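Local coordinates for protein ALKF (Bacillus cereus, PDB 3ZBO) that is of unknown cellular function but belongs to a family related to the HEAT-like repeat DNA glycosylases and has affinity for branched DNA structures such as Holliday junctions, at residues I29-H34 against Y96-S101; I52-E57 against I77-A82; A185-P190 against F234-V239. All coordinates share one frame; numbering follows the deposited sequence. Where two conformers were deposited one is given.

Contact 1 (I29-H34 against Y96-S101); sequences ISNGAH and YFYMLS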
loop_
_atom_site.group_PDB
_atom_site.type_symbol
_atom_site.label_atom_id
_atom_site.label_comp_id
_atom_site.label_asym_id
_atom_site.label_seq_id
_atom_site.Cartn_x
_atom_site.Cartn_y
_atom_site.Cartn_z
ATOM N N ILE A 29 15.013 -1.928 7.769
ATOM C CA ILE A 29 15.739 -0.686 8.051
ATOM C C ILE A 29 16.332 -0.063 6.747
ATOM O O ILE A 29 16.273 1.202 6.567
ATOM C CB ILE A 29 16.813 -0.977 9.139
ATOM C CG1 ILE A 29 16.059 -1.211 10.462
ATOM C CG2 ILE A 29 17.706 0.239 9.309
ATOM C CD1 ILE A 29 17.036 -1.653 11.625
ATOM N N SER A 30 16.800 -0.906 5.832
ATOM C CA SER A 30 17.275 -0.432 4.537
ATOM C C SER A 30 16.174 0.300 3.776
ATOM O O SER A 30 16.387 1.285 3.080
ATOM C CB SER A 30 17.836 -1.645 3.756
ATOM O OG SER A 30 16.909 -2.130 2.843
ATOM N N ASN A 31 14.928 -0.128 3.996
ATOM C CA ASN A 31 13.825 0.469 3.291
ATOM C C ASN A 31 13.293 1.753 3.985
ATOM O O ASN A 31 12.367 2.392 3.488
ATOM C CB ASN A 31 12.626 -0.483 3.234
ATOM C CG ASN A 31 12.911 -1.757 2.408
ATOM O OD1 ASN A 31 13.895 -1.823 1.681
ATOM N ND2 ASN A 31 12.019 -2.746 2.475
ATOM N N GLY A 32 13.772 2.038 5.190
ATOM C CA GLY A 32 13.403 3.278 5.895
ATOM C C GLY A 32 12.786 3.053 7.260
ATOM O O GLY A 32 12.452 4.039 7.911
ATOM N N ALA A 33 12.652 1.785 7.678
ATOM C CA ALA A 33 12.119 1.506 9.067
ATOM C C ALA A 33 13.193 1.994 10.045
ATOM O O ALA A 33 14.406 2.013 9.723
ATOM C CB ALA A 33 11.832 -0.003 9.310
ATOM N N HIS A 34 12.745 2.354 11.222
ATOM C CA HIS A 34 13.673 2.652 12.324
ATOM C C HIS A 34 13.310 1.924 13.546
ATOM O O HIS A 34 12.191 1.402 13.666
ATOM C CB HIS A 34 13.776 4.160 12.557
ATOM C CG HIS A 34 12.507 4.917 12.768
ATOM N ND1 HIS A 34 11.650 4.689 13.823
ATOM C CD2 HIS A 34 12.027 5.995 12.114
ATOM C CE1 HIS A 34 10.646 5.557 13.756
ATOM N NE2 HIS A 34 10.888 6.393 12.769
ATOM N N TYR A 96 5.307 6.542 8.973
ATOM C CA TYR A 96 6.463 7.434 8.742
ATOM C C TYR A 96 7.347 7.124 7.552
ATOM O O TYR A 96 8.275 7.850 7.229
ATOM C CB TYR A 96 7.353 7.485 10.014
ATOM C CG TYR A 96 8.004 6.211 10.385
ATOM C CD1 TYR A 96 9.206 5.803 9.801
ATOM C CD2 TYR A 96 7.420 5.365 11.315
ATOM C CE1 TYR A 96 9.823 4.622 10.114
ATOM C CE2 TYR A 96 8.050 4.112 11.686
ATOM C CZ TYR A 96 9.294 3.746 11.096
ATOM O OH TYR A 96 9.877 2.548 11.363
ATOM N N PHE A 97 7.091 5.975 6.946
ATOM C CA PHE A 97 7.731 5.648 5.676
ATOM C C PHE A 97 6.855 4.800 4.808
ATOM O O PHE A 97 5.792 4.355 5.274
ATOM C CB PHE A 97 9.149 4.979 5.921
ATOM C CG PHE A 97 9.100 3.493 6.332
ATOM C CD1 PHE A 97 8.407 3.061 7.507
ATOM C CD2 PHE A 97 9.738 2.529 5.530
ATOM C CE1 PHE A 97 8.427 1.676 7.924
ATOM C CE2 PHE A 97 9.762 1.208 5.918
ATOM C CZ PHE A 97 9.102 0.746 7.106
ATOM N N TYR A 98 7.278 4.554 3.549
ATOM C CA TYR A 98 6.321 3.997 2.588
ATOM C C TYR A 98 5.789 2.604 2.909
ATOM O O TYR A 98 4.680 2.293 2.474
ATOM C CB TYR A 98 6.932 4.010 1.164
ATOM C CG TYR A 98 7.933 2.876 0.946
ATOM C CD1 TYR A 98 9.293 3.097 1.304
ATOM C CD2 TYR A 98 7.538 1.656 0.436
ATOM C CE1 TYR A 98 10.262 2.062 1.136
ATOM C CE2 TYR A 98 8.450 0.586 0.268
ATOM C CZ TYR A 98 9.818 0.804 0.651
ATOM O OH TYR A 98 10.725 -0.264 0.468
ATOM N N MET A 99 6.517 1.780 3.660
ATOM C CA MET A 99 5.923 0.443 3.840
ATOM C C MET A 99 4.712 0.624 4.698
ATOM O O MET A 99 3.745 -0.168 4.567
ATOM C CB MET A 99 6.894 -0.461 4.571
ATOM C CG MET A 99 8.092 -0.816 3.655
ATOM S SD MET A 99 9.226 -2.042 4.426
ATOM C CE MET A 99 8.370 -3.500 3.932
ATOM N N LEU A 100 4.713 1.566 5.637
ATOM C CA LEU A 100 3.521 1.847 6.448
ATOM C C LEU A 100 2.411 2.519 5.616
ATOM O O LEU A 100 1.228 2.106 5.708
ATOM C CB LEU A 100 3.880 2.716 7.694
ATOM C CG LEU A 100 4.648 1.898 8.710
ATOM C CD1 LEU A 100 5.244 2.892 9.685
ATOM C CD2 LEU A 100 3.684 0.921 9.514
ATOM N N SER A 101 2.748 3.582 4.837
ATOM C CA SER A 101 1.699 4.217 4.103
ATOM C C SER A 101 1.070 3.266 3.091
ATOM O O SER A 101 -0.158 3.269 2.898
ATOM C CB SER A 101 2.195 5.500 3.419
ATOM O OG SER A 101 3.281 5.182 2.547
HETATM O O HOH W 1 13.330 0.684 -0.365
HETATM O O HOH W 2 9.357 1.193 13.518
#

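Contact 2 (I52-E57 against I77-A82); sequences IKLNQE and IADPKA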
loop_
_atom_site.group_PDB
_atom_site.type_symbol
_atom_site.label_atom_id
_atom_site.label_comp_id
_atom_site.label_asym_id
_atom_site.label_seq_id
_atom_site.Cartn_x
_atom_site.Cartn_y
_atom_site.Cartn_z
ATOM N N ILE A 52 -6.515 -14.159 16.694
ATOM C CA ILE A 52 -7.102 -12.896 17.138
ATOM C C ILE A 52 -8.319 -12.465 16.338
ATOM O O ILE A 52 -9.267 -11.909 16.905
ATOM C CB ILE A 52 -5.994 -11.789 17.127
ATOM C CG1 ILE A 52 -4.965 -12.113 18.194
ATOM C CG2 ILE A 52 -6.677 -10.376 17.276
ATOM C CD1 ILE A 52 -3.676 -11.275 18.041
ATOM N N LYS A 53 -8.278 -12.712 15.032
ATOM C CA LYS A 53 -9.269 -12.360 14.042
ATOM C C LYS A 53 -9.280 -10.843 13.997
ATOM O O LYS A 53 -8.214 -10.290 13.654
ATOM C CB LYS A 53 -10.660 -12.983 14.272
ATOM C CG LYS A 53 -10.696 -14.530 14.027
ATOM C CD LYS A 53 -11.649 -15.236 15.015
ATOM C CE LYS A 53 -11.710 -16.746 14.713
ATOM N NZ LYS A 53 -10.369 -17.357 15.066
ATOM N N LEU A 54 -10.390 -10.191 14.332
ATOM C CA LEU A 54 -10.468 -8.712 14.320
ATOM C C LEU A 54 -10.486 -8.190 15.774
ATOM O O LEU A 54 -11.187 -8.749 16.667
ATOM C CB LEU A 54 -11.651 -8.161 13.469
ATOM C CG LEU A 54 -11.737 -8.660 11.972
ATOM C CD1 LEU A 54 -12.519 -7.685 11.122
ATOM C CD2 LEU A 54 -10.375 -8.848 11.216
ATOM N N ASN A 55 -9.654 -7.183 16.084
ATOM C CA ASN A 55 -9.693 -6.570 17.400
ATOM C C ASN A 55 -9.101 -5.147 17.237
ATOM O O ASN A 55 -7.863 -4.944 17.295
ATOM C CB ASN A 55 -8.850 -7.401 18.350
ATOM C CG ASN A 55 -8.884 -6.885 19.816
ATOM O OD1 ASN A 55 -9.217 -5.713 20.142
ATOM N ND2 ASN A 55 -8.534 -7.800 20.741
ATOM N N GLN A 56 -10.024 -4.222 17.047
ATOM C CA GLN A 56 -9.652 -2.811 16.856
ATOM C C GLN A 56 -8.932 -2.257 18.026
ATOM O O GLN A 56 -7.960 -1.469 17.862
ATOM C CB GLN A 56 -10.850 -1.948 16.468
ATOM C CG GLN A 56 -10.380 -0.542 16.021
ATOM C CD GLN A 56 -9.584 -0.573 14.653
ATOM O OE1 GLN A 56 -9.736 -1.470 13.832
ATOM N NE2 GLN A 56 -8.720 0.426 14.433
ATOM N N GLU A 57 -9.342 -2.522 19.260
ATOM C CA GLU A 57 -8.664 -1.974 20.416
ATOM C C GLU A 57 -7.184 -2.371 20.461
ATOM O O GLU A 57 -6.318 -1.511 20.699
ATOM C CB GLU A 57 -9.410 -2.404 21.679
ATOM C CG GLU A 57 -9.000 -1.654 22.916
ATOM C CD GLU A 57 -7.682 -2.040 23.508
ATOM O OE1 GLU A 57 -7.396 -3.277 23.487
ATOM O OE2 GLU A 57 -6.914 -1.144 23.942
ATOM N N ILE A 77 -5.091 -7.103 11.930
ATOM C CA ILE A 77 -6.182 -7.383 12.892
ATOM C C ILE A 77 -7.204 -6.254 13.077
ATOM O O ILE A 77 -8.075 -6.269 13.968
ATOM C CB ILE A 77 -5.688 -7.796 14.272
ATOM C CG1 ILE A 77 -4.848 -6.686 14.973
ATOM C CG2 ILE A 77 -4.866 -9.086 14.135
ATOM C CD1 ILE A 77 -4.643 -6.871 16.492
ATOM N N ALA A 78 -7.043 -5.187 12.317
ATOM C CA ALA A 78 -7.968 -4.087 12.447
ATOM C C ALA A 78 -9.368 -4.445 11.977
ATOM O O ALA A 78 -9.565 -5.437 11.248
ATOM C CB ALA A 78 -7.413 -2.861 11.555
ATOM N N ASP A 79 -10.336 -3.604 12.347
ATOM C CA ASP A 79 -11.711 -3.708 11.777
ATOM C C ASP A 79 -11.988 -2.477 10.912
ATOM O O ASP A 79 -12.536 -1.462 11.341
ATOM C CB ASP A 79 -12.683 -3.715 12.988
ATOM C CG ASP A 79 -14.094 -4.090 12.574
ATOM O OD1 ASP A 79 -14.370 -4.221 11.348
ATOM O OD2 ASP A 79 -14.901 -4.232 13.539
ATOM N N PRO A 80 -11.570 -2.558 9.670
ATOM C CA PRO A 80 -11.670 -1.357 8.826
ATOM C C PRO A 80 -13.073 -0.938 8.527
ATOM O O PRO A 80 -13.272 0.274 8.355
ATOM C CB PRO A 80 -10.958 -1.761 7.553
ATOM C CG PRO A 80 -10.876 -3.240 7.589
ATOM C CD PRO A 80 -10.846 -3.657 9.043
ATOM N N LYS A 81 -14.028 -1.870 8.556
ATOM C CA LYS A 81 -15.383 -1.393 8.316
ATOM C C LYS A 81 -15.926 -0.598 9.495
ATOM O O LYS A 81 -16.947 0.128 9.332
ATOM C CB LYS A 81 -16.273 -2.561 7.939
ATOM C CG LYS A 81 -15.888 -3.081 6.570
ATOM C CD LYS A 81 -16.807 -4.178 6.144
ATOM C CE LYS A 81 -16.651 -4.450 4.670
ATOM N NZ LYS A 81 -15.274 -4.935 4.394
ATOM N N ALA A 82 -15.268 -0.681 10.661
ATOM C CA ALA A 82 -15.662 0.120 11.802
ATOM C C ALA A 82 -14.760 1.352 11.996
ATOM O O ALA A 82 -14.956 2.108 12.938
ATOM C CB ALA A 82 -15.693 -0.731 13.127
#

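Contact 3 (A185-P190 against F234-V239); sequences AISYVP and FKRKYV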
loop_
_atom_site.group_PDB
_atom_site.type_symbol
_atom_site.label_atom_id
_atom_site.label_comp_id
_atom_site.label_asym_id
_atom_site.label_seq_id
_atom_site.Cartn_x
_atom_site.Cartn_y
_atom_site.Cartn_z
ATOM N N ALA A 185 -3.657 -0.959 -16.013
ATOM C CA ALA A 185 -3.483 -1.691 -17.315
ATOM C C ALA A 185 -3.850 -3.137 -17.219
ATOM O O ALA A 185 -4.285 -3.714 -18.259
ATOM C CB ALA A 185 -2.065 -1.490 -17.751
ATOM N N ILE A 186 -3.587 -3.782 -16.101
ATOM C CA ILE A 186 -3.874 -5.193 -15.952
ATOM C C ILE A 186 -5.203 -5.477 -15.320
ATOM O O ILE A 186 -5.911 -6.424 -15.741
ATOM C CB ILE A 186 -2.695 -5.832 -15.154
ATOM C CG1 ILE A 186 -1.400 -5.735 -15.931
ATOM C CG2 ILE A 186 -3.054 -7.314 -14.833
ATOM C CD1 ILE A 186 -1.445 -6.243 -17.410
ATOM N N SER A 187 -5.610 -4.742 -14.283
ATOM C CA SER A 187 -6.790 -5.108 -13.518
ATOM C C SER A 187 -8.052 -4.280 -13.806
ATOM O O SER A 187 -9.071 -4.609 -13.227
ATOM C CB SER A 187 -6.503 -5.057 -12.014
ATOM O OG SER A 187 -5.448 -5.988 -11.676
ATOM N N TYR A 188 -7.963 -3.276 -14.649
ATOM C CA TYR A 188 -9.132 -2.456 -15.021
ATOM C C TYR A 188 -9.256 -2.369 -16.516
ATOM O O TYR A 188 -8.895 -1.411 -17.164
ATOM C CB TYR A 188 -8.945 -1.050 -14.381
ATOM C CG TYR A 188 -10.301 -0.258 -14.560
ATOM C CD1 TYR A 188 -11.409 -0.631 -13.870
ATOM C CD2 TYR A 188 -10.296 0.835 -15.426
ATOM C CE1 TYR A 188 -12.637 0.154 -14.064
ATOM C CE2 TYR A 188 -11.427 1.648 -15.626
ATOM C CZ TYR A 188 -12.597 1.224 -14.958
ATOM O OH TYR A 188 -13.721 1.984 -15.182
ATOM N N VAL A 189 -9.803 -3.465 -17.073
ATOM C CA VAL A 189 -9.813 -3.591 -18.537
ATOM C C VAL A 189 -10.517 -2.497 -19.306
ATOM O O VAL A 189 -10.140 -2.247 -20.472
ATOM C CB VAL A 189 -10.305 -4.965 -19.042
ATOM C CG1 VAL A 189 -9.427 -6.060 -18.527
ATOM C CG2 VAL A 189 -11.752 -5.241 -18.699
ATOM N N PRO A 190 -11.489 -1.788 -18.692
ATOM C CA PRO A 190 -12.012 -0.655 -19.538
ATOM C C PRO A 190 -11.027 0.346 -20.045
ATOM O O PRO A 190 -11.216 0.966 -21.102
ATOM C CB PRO A 190 -13.082 -0.058 -18.647
ATOM C CG PRO A 190 -13.532 -1.180 -17.768
ATOM C CD PRO A 190 -12.197 -1.949 -17.427
ATOM N N PHE A 234 -6.856 -9.820 -14.643
ATOM C CA PHE A 234 -6.664 -10.496 -13.434
ATOM C C PHE A 234 -6.804 -9.509 -12.290
ATOM O O PHE A 234 -6.178 -8.422 -12.346
ATOM C CB PHE A 234 -5.182 -11.010 -13.400
ATOM C CG PHE A 234 -4.866 -11.947 -12.286
ATOM C CD1 PHE A 234 -5.273 -13.246 -12.319
ATOM C CD2 PHE A 234 -4.098 -11.523 -11.185
ATOM C CE1 PHE A 234 -4.943 -14.163 -11.285
ATOM C CE2 PHE A 234 -3.770 -12.384 -10.137
ATOM C CZ PHE A 234 -4.219 -13.744 -10.184
ATOM N N LYS A 235 -7.539 -9.934 -11.296
ATOM C CA LYS A 235 -7.567 -9.090 -10.063
ATOM C C LYS A 235 -7.104 -9.897 -8.854
ATOM O O LYS A 235 -7.610 -10.968 -8.646
ATOM C CB LYS A 235 -8.981 -8.598 -9.827
ATOM C CG LYS A 235 -9.504 -7.608 -10.792
ATOM C CD LYS A 235 -10.962 -7.407 -10.537
ATOM C CE LYS A 235 -11.467 -6.375 -11.447
ATOM N NZ LYS A 235 -11.209 -4.909 -10.975
ATOM N N ARG A 236 -6.073 -9.342 -8.223
ATOM C CA ARG A 236 -5.365 -9.932 -7.083
ATOM C C ARG A 236 -5.737 -9.172 -5.784
ATOM O O ARG A 236 -5.338 -8.067 -5.656
ATOM C CB ARG A 236 -3.830 -9.882 -7.330
ATOM C CG ARG A 236 -3.245 -8.520 -7.766
ATOM C CD ARG A 236 -2.778 -8.565 -9.214
ATOM N NE ARG A 236 -1.452 -9.133 -9.343
ATOM C CZ ARG A 236 -0.677 -8.910 -10.387
ATOM N NH1 ARG A 236 -1.121 -8.118 -11.362
ATOM N NH2 ARG A 236 0.534 -9.452 -10.449
ATOM N N LYS A 237 -6.451 -9.786 -4.848
ATOM C CA LYS A 237 -6.530 -9.203 -3.473
ATOM C C LYS A 237 -5.147 -9.166 -2.872
ATOM O O LYS A 237 -4.440 -10.184 -2.860
ATOM C CB LYS A 237 -7.434 -9.989 -2.547
ATOM C CG LYS A 237 -7.722 -9.257 -1.309
ATOM C CD LYS A 237 -8.790 -10.004 -0.462
ATOM C CE LYS A 237 -8.713 -9.498 0.938
ATOM N NZ LYS A 237 -10.063 -9.395 1.609
ATOM N N TYR A 238 -4.736 -7.987 -2.364
ATOM C CA TYR A 238 -3.387 -7.897 -1.748
ATOM C C TYR A 238 -3.209 -8.973 -0.669
ATOM O O TYR A 238 -4.023 -9.089 0.219
ATOM C CB TYR A 238 -3.215 -6.439 -1.193
ATOM C CG TYR A 238 -1.859 -6.158 -0.689
ATOM C CD1 TYR A 238 -1.506 -6.576 0.625
ATOM C CD2 TYR A 238 -0.946 -5.484 -1.446
ATOM C CE1 TYR A 238 -0.224 -6.328 1.177
ATOM C CE2 TYR A 238 0.373 -5.239 -0.928
ATOM C CZ TYR A 238 0.677 -5.685 0.394
ATOM O OH TYR A 238 1.922 -5.421 0.900
ATOM N N VAL A 239 -2.066 -9.693 -0.719
ATOM C CA VAL A 239 -1.814 -10.740 0.278
ATOM C C VAL A 239 -1.019 -10.207 1.431
ATOM O O VAL A 239 0.108 -9.737 1.264
ATOM C CB VAL A 239 -1.066 -11.957 -0.385
ATOM C CG1 VAL A 239 -0.949 -13.058 0.603
ATOM C CG2 VAL A 239 -1.871 -12.487 -1.620
HETATM O O HOH W 3 -2.571 -5.779 -11.425
#

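Contact 1 (I29-H34 against Y96-S101)
The backbone N of His-34 donates a nearly straight hydrogen bond to the phenol OH of Tyr-96 at 2.9 Å, and a water lies within hydrogen-bonding distance of both that OH and the carbonyl O of His-34. This bond ties the Schellman turn that closes helix 22-30, with Gly-32 carrying the positive phi, to the start of helix 98-110, where Phe-97 is the N-cap, within a mainly helical fold that is probably HEAT-like, as in the related glycosylases. The two side chains then reach tip to tip. Imidazole and phenol form an offset stack, with centroids 3.8 Å apart and planes 11° from parallel. CG of Tyr-96 sits between its backbone N and carbonyl carbon (chi1 65°), as does CG of His-34, and from these positions the two rings meet face to face. NE2 of His-34 lies over the centre of the phenol, whose opposite face is covered near the rim by CD1 of Phe-97.

At the other end of the turn the polar links are softer. The amide ND2 of Asn-31 points a straight but weak hydrogen bond at SD of Met-99, 3.5 Å away. Its OD1 accepts from a second water, which is also bonded to the OH of Tyr-98; the Asn-31 amide and the Tyr-98 ring are turned 43° to each other. Tyr-98 in addition makes a cation-pi contact with Arg-172.

Between these ends Gly-32 brings the peptide it shares with Ala-33 up against Phe-97. N of Ala-33 stands over the face of the Phe-97 ring, 3.4 Å from CE2, while CB of Ala-33 rests 3.6 Å from CZ.

Contact 2 (I52-E57 against I77-A82)
Ile-52 and Ile-77 meet through their CG2 methyls, 3.8 Å apart, the two side chains crossing obliquely. Ile-77 is the hub of the packing: its CG2 lies 3.6 Å from the carbonyl O of Lys-53, its CD1 turns to the carbonyl O of Asn-55, and Leu-58 and Leu-62 of helix 56-63 cover it further. Leu-54 runs across Asp-79 at about a right angle, bringing CD1 near OD1, while its other methyl, CD2, sits 3.5 Å from the carbonyl O of Ala-78.

Gln-56 does the polar work among the side chains. Its CG is anti to the backbone N (chi1 -169°), and the bend at chi2 (68°) brings CD toward the 77-82 loop. OE1 then accepts the backbone N-H of Asp-79 at 2.7 Å, a short bond with the donor nearly along the C=O axis. The same oxygen touches CA and CB of Ala-78. NE2 is used as well, donating to Glu-60 one turn further along the helix, and the two bonds together fix which way round the amide sits.

The backbones are joined directly too. N of Asn-55 donates to the carbonyl O of Ile-77 at 2.8 Å, and CA of Leu-54 adds a CA-H...O contact to that oxygen, so an N-H and a CA-H from adjacent residues share one acceptor. The Asn-55 side chain leads away from this meeting; it is the N-cap of helix 56-63, with OD1 accepting from N of Leu-58. The start of helix 56-63 is thereby tied to the end of helix 68-77, as in a helical hairpin, consistent with the HEAT-like helical architecture of the related glycosylases.

Contact 3 (A185-P190 against F234-V239)
At Ser-187, chi1 of -61° sets OG anti to the carbonyl carbon and beside the carbonyl O of Phe-234, to which the hydroxyl donates at 2.6 Å, in the carbonyl plane. At Lys-235 the chain is extended through chi2 and chi3 and turns only at chi4 (-82°), which brings NZ round to the carbonyl O of Ser-187 at 3.1 Å. Ser-187 is the last residue of helix 171-187, so the lysine donates to a carbonyl at a helix C-terminus, where its positive charge probably suits the helix dipole. The tail itself has no regular structure and lies across the helical body, probably HEAT-like as in the related glycosylases.

The ammonium has further partners. NZ also forms a salt bridge with Asp-147 and hydrogen bonds to the carbonyls of Leu-142 and Arg-145, so one cation draws the end of helix 171-187, the end of helix 128-144 and the loop after it together with the tail. Farther along, the tail continues over helix 98-110, where Tyr-238 packs on Tyr-103 and Val-107.

Arg-236 is a looser partner, modelled in two conformers. In one of them its guanidinium pairs with Glu-226, and a water that donates to OG of Ser-187 accepts a weak bond from NH1. Apolar contact is slight, CG2 of Ile-186 lying 4.5 Å from CB of Phe-234. The Phe-234 carbonyl O is approached by carbon as well: CB of Ser-187 comes within 3.4 Å of it, and CG2 of Ile-186 within 4.1 Å.

Overall arrangement
No active site or ligand is defined here, so the three contacts are best related through the helices they share. Along the chain contact 2 is nested inside the loop closed by contact 1, their centres 23 Å apart; contact 3 follows in series, 25 Å from each of the others between centres and about 7 Å between nearest atoms, on the opposite side of the chain's centre from contact 1. Helix 68-77 links contacts 1 and 2: Tyr-68 at its start meets Phe-97, and its end forms part of contact 2. Helix 171-187 likewise runs from Arg-172, beside Tyr-98, to contact 3. Helix 98-110 starts in contact 1, touches Ala-78 of contact 2 and carries the tail of contact 3.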